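Local coordinates for protein argonaute (Methanocaldococcus jannaschii, PDB 5G5S) that cuts single-stranded DNA at sites matched by a short DNA guide and may defend the cell against invading genetic elements, at residues 446-458 / 699-713. Numbering follows the deposited sequence.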
loop_
_atom_site.group_PDB
_atom_site.type_symbol
_atom_site.label_atom_id
_atom_site.label_comp_id
_atom_site.label_asym_id
_atom_site.label_seq_id
_atom_site.Cartn_x
_atom_site.Cartn_y
_atom_site.Cartn_z
ATOM N N ILE A 446 -12.425 11.449 -10.624
ATOM C CA ILE A 446 -13.890 11.312 -10.668
ATOM C C ILE A 446 -14.302 11.078 -12.118
ATOM O O ILE A 446 -15.112 10.191 -12.379
ATOM C CB ILE A 446 -14.632 12.521 -10.001
ATOM C CG1 ILE A 446 -14.466 12.519 -8.467
ATOM C CG2 ILE A 446 -16.118 12.624 -10.394
ATOM C CD1 ILE A 446 -14.806 11.182 -7.777
ATOM N N LEU A 447 -13.689 11.835 -13.055
ATOM C CA LEU A 447 -13.936 11.718 -14.490
ATOM C C LEU A 447 -13.581 10.326 -15.010
ATOM O O LEU A 447 -14.393 9.733 -15.699
ATOM C CB LEU A 447 -13.217 12.829 -15.294
ATOM C CG LEU A 447 -13.592 12.943 -16.792
ATOM C CD1 LEU A 447 -15.034 13.376 -16.975
ATOM C CD2 LEU A 447 -12.665 13.891 -17.526
ATOM N N LYS A 448 -12.411 9.785 -14.639
ATOM C CA LYS A 448 -11.967 8.448 -15.060
ATOM C C LYS A 448 -12.915 7.329 -14.626
ATOM O O LYS A 448 -13.257 6.454 -15.431
ATOM C CB LYS A 448 -10.561 8.154 -14.551
ATOM C CG LYS A 448 -9.488 8.994 -15.216
ATOM C CD LYS A 448 -8.109 8.350 -15.079
ATOM C CE LYS A 448 -7.532 8.396 -13.689
ATOM N NZ LYS A 448 -6.119 7.932 -13.685
ATOM N N LYS A 449 -13.309 7.365 -13.347
ATOM C CA LYS A 449 -14.197 6.412 -12.698
ATOM C C LYS A 449 -15.560 6.352 -13.405
ATOM O O LYS A 449 -15.971 5.275 -13.833
ATOM C CB LYS A 449 -14.327 6.767 -11.209
ATOM C CG LYS A 449 -15.185 5.821 -10.388
ATOM C CD LYS A 449 -15.169 6.226 -8.931
ATOM C CE LYS A 449 -16.213 7.249 -8.551
ATOM N NZ LYS A 449 -15.897 7.888 -7.244
ATOM N N GLN A 450 -16.222 7.512 -13.547
ATOM C CA GLN A 450 -17.526 7.684 -14.205
ATOM C C GLN A 450 -17.489 7.352 -15.697
ATOM O O GLN A 450 -18.508 6.945 -16.256
ATOM C CB GLN A 450 -18.077 9.103 -13.980
ATOM C CG GLN A 450 -18.539 9.367 -12.547
ATOM C CD GLN A 450 -19.421 10.587 -12.419
ATOM O OE1 GLN A 450 -19.252 11.599 -13.110
ATOM N NE2 GLN A 450 -20.378 10.522 -11.504
ATOM N N LEU A 451 -16.324 7.557 -16.335
ATOM C CA LEU A 451 -16.048 7.251 -17.738
ATOM C C LEU A 451 -16.037 5.729 -17.900
ATOM O O LEU A 451 -16.610 5.225 -18.860
ATOM C CB LEU A 451 -14.671 7.827 -18.123
ATOM C CG LEU A 451 -14.530 8.750 -19.341
ATOM C CD1 LEU A 451 -15.735 9.632 -19.550
ATOM C CD2 LEU A 451 -13.288 9.600 -19.211
ATOM N N PHE A 452 -15.410 4.997 -16.945
ATOM C CA PHE A 452 -15.353 3.531 -16.965
ATOM C C PHE A 452 -16.725 2.849 -16.774
ATOM O O PHE A 452 -16.935 1.750 -17.296
ATOM C CB PHE A 452 -14.293 2.979 -15.999
ATOM C CG PHE A 452 -14.152 1.481 -16.114
ATOM C CD1 PHE A 452 -13.486 0.912 -17.193
ATOM C CD2 PHE A 452 -14.783 0.635 -15.205
ATOM C CE1 PHE A 452 -13.424 -0.472 -17.341
ATOM C CE2 PHE A 452 -14.760 -0.748 -15.381
ATOM C CZ PHE A 452 -14.064 -1.294 -16.436
ATOM N N ASP A 453 -17.653 3.502 -16.047
ATOM C CA ASP A 453 -19.016 3.013 -15.844
ATOM C C ASP A 453 -19.763 2.938 -17.192
ATOM O O ASP A 453 -20.721 2.175 -17.324
ATOM C CB ASP A 453 -19.777 3.937 -14.880
ATOM C CG ASP A 453 -19.636 3.605 -13.407
ATOM O OD1 ASP A 453 -19.108 2.511 -13.087
ATOM O OD2 ASP A 453 -20.110 4.408 -12.573
ATOM N N LEU A 454 -19.291 3.731 -18.179
ATOM C CA LEU A 454 -19.749 3.851 -19.569
ATOM C C LEU A 454 -18.846 2.995 -20.510
ATOM O O LEU A 454 -18.900 3.167 -21.728
ATOM C CB LEU A 454 -19.636 5.341 -19.979
ATOM C CG LEU A 454 -20.847 6.266 -19.815
ATOM C CD1 LEU A 454 -21.153 6.566 -18.348
ATOM C CD2 LEU A 454 -20.583 7.576 -20.496
ATOM N N LYS A 455 -18.002 2.097 -19.934
ATOM C CA LYS A 455 -17.043 1.219 -20.635
ATOM C C LYS A 455 -15.886 1.974 -21.351
ATOM O O LYS A 455 -15.272 1.436 -22.280
ATOM C CB LYS A 455 -17.750 0.192 -21.552
ATOM N N ILE A 456 -15.579 3.208 -20.897
ATOM C CA ILE A 456 -14.508 4.034 -21.467
ATOM C C ILE A 456 -13.284 3.985 -20.550
ATOM O O ILE A 456 -13.316 4.544 -19.452
ATOM C CB ILE A 456 -14.930 5.520 -21.764
ATOM C CG1 ILE A 456 -16.421 5.717 -22.192
ATOM C CG2 ILE A 456 -13.934 6.244 -22.672
ATOM C CD1 ILE A 456 -16.892 5.146 -23.535
ATOM N N ILE A 457 -12.211 3.311 -20.994
ATOM C CA ILE A 457 -10.938 3.248 -20.253
ATOM C C ILE A 457 -10.271 4.608 -20.514
ATOM O O ILE A 457 -10.381 5.129 -21.624
ATOM C CB ILE A 457 -10.064 2.036 -20.686
ATOM C CG1 ILE A 457 -10.775 0.712 -20.349
ATOM C CG2 ILE A 457 -8.649 2.093 -20.051
ATOM C CD1 ILE A 457 -10.328 -0.490 -21.150
ATOM N N SER A 458 -9.663 5.217 -19.493
ATOM C CA SER A 458 -9.092 6.549 -19.661
ATOM C C SER A 458 -7.806 6.795 -18.914
ATOM O O SER A 458 -7.530 6.137 -17.908
ATOM C CB SER A 458 -10.115 7.609 -19.262
ATOM O OG SER A 458 -10.681 7.332 -17.992
ATOM N N ASN A 699 -16.188 2.934 -5.261
ATOM C CA ASN A 699 -17.300 2.507 -6.091
ATOM C C ASN A 699 -17.029 2.460 -7.598
ATOM O O ASN A 699 -17.910 2.788 -8.399
ATOM C CB ASN A 699 -18.645 3.172 -5.682
ATOM C CG ASN A 699 -18.992 2.974 -4.216
ATOM O OD1 ASN A 699 -19.165 1.844 -3.728
ATOM N ND2 ASN A 699 -19.063 4.070 -3.470
ATOM N N TRP A 700 -15.805 2.007 -7.985
ATOM C CA TRP A 700 -15.435 1.745 -9.383
ATOM C C TRP A 700 -16.188 0.455 -9.750
ATOM O O TRP A 700 -16.425 -0.388 -8.875
ATOM C CB TRP A 700 -13.928 1.453 -9.525
ATOM C CG TRP A 700 -13.053 2.628 -9.829
ATOM C CD1 TRP A 700 -12.501 3.494 -8.929
ATOM C CD2 TRP A 700 -12.522 2.990 -11.113
ATOM N NE1 TRP A 700 -11.706 4.412 -9.580
ATOM C CE2 TRP A 700 -11.696 4.121 -10.921
ATOM C CE3 TRP A 700 -12.687 2.485 -12.415
ATOM C CZ2 TRP A 700 -11.028 4.751 -11.979
ATOM C CZ3 TRP A 700 -12.016 3.106 -13.459
ATOM C CH2 TRP A 700 -11.211 4.234 -13.240
ATOM N N LYS A 701 -16.542 0.294 -11.033
ATOM C CA LYS A 701 -17.245 -0.889 -11.538
ATOM C C LYS A 701 -16.307 -2.105 -11.591
ATOM O O LYS A 701 -15.127 -1.961 -11.918
ATOM C CB LYS A 701 -17.796 -0.590 -12.943
ATOM C CG LYS A 701 -18.711 -1.657 -13.527
ATOM C CD LYS A 701 -19.149 -1.315 -14.950
ATOM C CE LYS A 701 -18.306 -1.995 -16.003
ATOM N NZ LYS A 701 -18.815 -1.727 -17.374
ATOM N N ILE A 702 -16.840 -3.298 -11.270
ATOM C CA ILE A 702 -16.120 -4.565 -11.375
ATOM C C ILE A 702 -16.504 -5.085 -12.750
ATOM O O ILE A 702 -17.694 -5.337 -13.000
ATOM C CB ILE A 702 -16.499 -5.596 -10.271
ATOM C CG1 ILE A 702 -16.234 -5.073 -8.856
ATOM C CG2 ILE A 702 -15.814 -6.956 -10.512
ATOM C CD1 ILE A 702 -17.051 -5.797 -7.789
ATOM N N ASP A 703 -15.515 -5.197 -13.656
ATOM C CA ASP A 703 -15.734 -5.701 -15.015
ATOM C C ASP A 703 -14.963 -6.997 -15.113
ATOM O O ASP A 703 -13.743 -6.984 -15.329
ATOM C CB ASP A 703 -15.265 -4.682 -16.070
ATOM C CG ASP A 703 -15.742 -4.957 -17.480
ATOM O OD1 ASP A 703 -15.591 -6.107 -17.949
ATOM O OD2 ASP A 703 -16.178 -4.004 -18.149
ATOM N N GLU A 704 -15.684 -8.114 -14.890
ATOM C CA GLU A 704 -15.184 -9.491 -14.848
ATOM C C GLU A 704 -14.299 -9.893 -16.007
ATOM O O GLU A 704 -13.227 -10.453 -15.764
ATOM C CB GLU A 704 -16.330 -10.495 -14.677
ATOM C CG GLU A 704 -16.904 -10.534 -13.270
ATOM C CD GLU A 704 -18.279 -11.172 -13.176
ATOM O OE1 GLU A 704 -19.234 -10.637 -13.786
ATOM O OE2 GLU A 704 -18.405 -12.199 -12.469
ATOM N N GLU A 705 -14.744 -9.621 -17.253
ATOM C CA GLU A 705 -14.007 -9.964 -18.469
ATOM C C GLU A 705 -12.653 -9.269 -18.509
ATOM O O GLU A 705 -11.646 -9.922 -18.809
ATOM C CB GLU A 705 -14.826 -9.652 -19.731
ATOM N N LEU A 706 -12.629 -7.958 -18.161
ATOM C CA LEU A 706 -11.421 -7.138 -18.147
ATOM C C LEU A 706 -10.434 -7.551 -17.079
ATOM O O LEU A 706 -9.245 -7.546 -17.355
ATOM C CB LEU A 706 -11.726 -5.630 -18.039
ATOM C CG LEU A 706 -12.578 -4.954 -19.121
ATOM C CD1 LEU A 706 -12.454 -3.468 -19.016
ATOM C CD2 LEU A 706 -12.205 -5.402 -20.535
ATOM N N LEU A 707 -10.908 -7.887 -15.868
ATOM C CA LEU A 707 -10.044 -8.320 -14.753
ATOM C C LEU A 707 -9.419 -9.689 -15.020
ATOM O O LEU A 707 -8.278 -9.923 -14.633
ATOM C CB LEU A 707 -10.796 -8.308 -13.405
ATOM C CG LEU A 707 -11.333 -6.952 -12.925
ATOM C CD1 LEU A 707 -12.285 -7.126 -11.777
ATOM C CD2 LEU A 707 -10.212 -6.003 -12.562
ATOM N N LYS A 708 -10.166 -10.575 -15.710
ATOM C CA LYS A 708 -9.738 -11.910 -16.137
ATOM C C LYS A 708 -8.576 -11.767 -17.134
ATOM O O LYS A 708 -7.658 -12.596 -17.145
ATOM C CB LYS A 708 -10.917 -12.642 -16.807
ATOM C CG LYS A 708 -10.664 -14.124 -17.045
ATOM C CD LYS A 708 -11.880 -14.842 -17.589
ATOM C CE LYS A 708 -11.659 -16.335 -17.614
ATOM N NZ LYS A 708 -12.812 -17.058 -18.219
ATOM N N HIS A 709 -8.643 -10.713 -17.980
ATOM C CA HIS A 709 -7.636 -10.399 -18.982
ATOM C C HIS A 709 -6.522 -9.484 -18.453
ATOM O O HIS A 709 -5.628 -9.115 -19.206
ATOM C CB HIS A 709 -8.292 -9.854 -20.252
ATOM C CG HIS A 709 -8.849 -10.933 -21.114
ATOM N ND1 HIS A 709 -10.121 -11.447 -20.901
ATOM C CD2 HIS A 709 -8.276 -11.595 -22.144
ATOM C CE1 HIS A 709 -10.288 -12.382 -21.821
ATOM N NE2 HIS A 709 -9.208 -12.501 -22.600
ATOM N N GLY A 710 -6.590 -9.138 -17.172
ATOM C CA GLY A 710 -5.591 -8.320 -16.494
ATOM C C GLY A 710 -5.536 -6.842 -16.843
ATOM O O GLY A 710 -4.472 -6.237 -16.702
ATOM N N PHE A 711 -6.671 -6.232 -17.264
ATOM C CA PHE A 711 -6.739 -4.791 -17.562
ATOM C C PHE A 711 -6.639 -4.017 -16.232
ATOM O O PHE A 711 -7.466 -4.234 -15.345
ATOM C CB PHE A 711 -8.070 -4.414 -18.252
ATOM C CG PHE A 711 -8.246 -4.755 -19.714
ATOM C CD1 PHE A 711 -8.185 -6.074 -20.151
ATOM C CD2 PHE A 711 -8.564 -3.769 -20.637
ATOM C CE1 PHE A 711 -8.371 -6.390 -21.500
ATOM C CE2 PHE A 711 -8.753 -4.086 -21.986
ATOM C CZ PHE A 711 -8.666 -5.395 -22.405
ATOM N N LEU A 712 -5.648 -3.109 -16.111
ATOM C CA LEU A 712 -5.450 -2.262 -14.940
ATOM C C LEU A 712 -6.205 -0.952 -15.180
ATOM O O LEU A 712 -5.627 0.145 -15.073
ATOM C CB LEU A 712 -3.942 -1.998 -14.688
ATOM C CG LEU A 712 -3.041 -3.200 -14.355
ATOM C CD1 LEU A 712 -1.567 -2.823 -14.501
ATOM C CD2 LEU A 712 -3.311 -3.739 -12.948
ATOM N N TYR A 713 -7.512 -1.073 -15.518
ATOM C CA TYR A 713 -8.391 0.057 -15.832
ATOM C C TYR A 713 -8.628 1.024 -14.671
ATOM O O TYR A 713 -9.076 2.145 -14.888
ATOM C CB TYR A 713 -9.735 -0.444 -16.388
ATOM C CG TYR A 713 -10.585 -1.244 -15.417
ATOM C CD1 TYR A 713 -11.301 -0.613 -14.402
ATOM C CD2 TYR A 713 -10.753 -2.615 -15.574
ATOM C CE1 TYR A 713 -12.070 -1.344 -13.501
ATOM C CE2 TYR A 713 -11.555 -3.349 -14.704
ATOM C CZ TYR A 713 -12.225 -2.707 -13.679
ATOM O OH TYR A 713 -13.048 -3.417 -12.846
#
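F452, W700 and Y713 form an aromatic cluster in a buried, largely apolar contact between the Mid domain and the C-terminal tail of the chain. F452 lies late in helix 442-452. Its CG is anti to the backbone N (chi1 -175°), which carries the ring out into the tail. There it makes an offset stack with Y713, with centroids 3.8 Å apart and planes at 7°. L706 CD1 and D703 CB meet the edge of the F452 ring, L706 CD1 at 3.6 Å from F452 CE1. The Y713 ring is held by its hydroxyl. Y713 OH donates to K701 O at 2.7 Å, on a lone pair in the carbonyl plane, and accepts from D703 N at 3.1 Å. These bonds tie the loop before helix 704-708 to the residue that covers F452.

W700 lies against the last turns of helix 442-452. K449 CA makes a CH-pi contact over its six-membered ring, 3.7 Å from the centroid. The aliphatic part of K449 runs on along the indole, and its NZ ends in a salt bridge with E179. F452 CB packs on W700 CZ3 at 3.4 Å. K448 O and CB also touch W700. The K448 side chain, with NZ bonded to N460, lies beside Q459 and K485, consistent with a Mid-to-tail junction next to the pocket for the guide's 5'-phosphorylated end. On strand 456-462, I457 CD1 meets the edge of the F711 ring, 3.8 Å from F711 CD2.

This outer strand of the parallel Mid sheet pairs with strand 428-434. Helix 412-420 packs on L447, Q450 and L451, while helix 684-697 backs W700, L707 and L712.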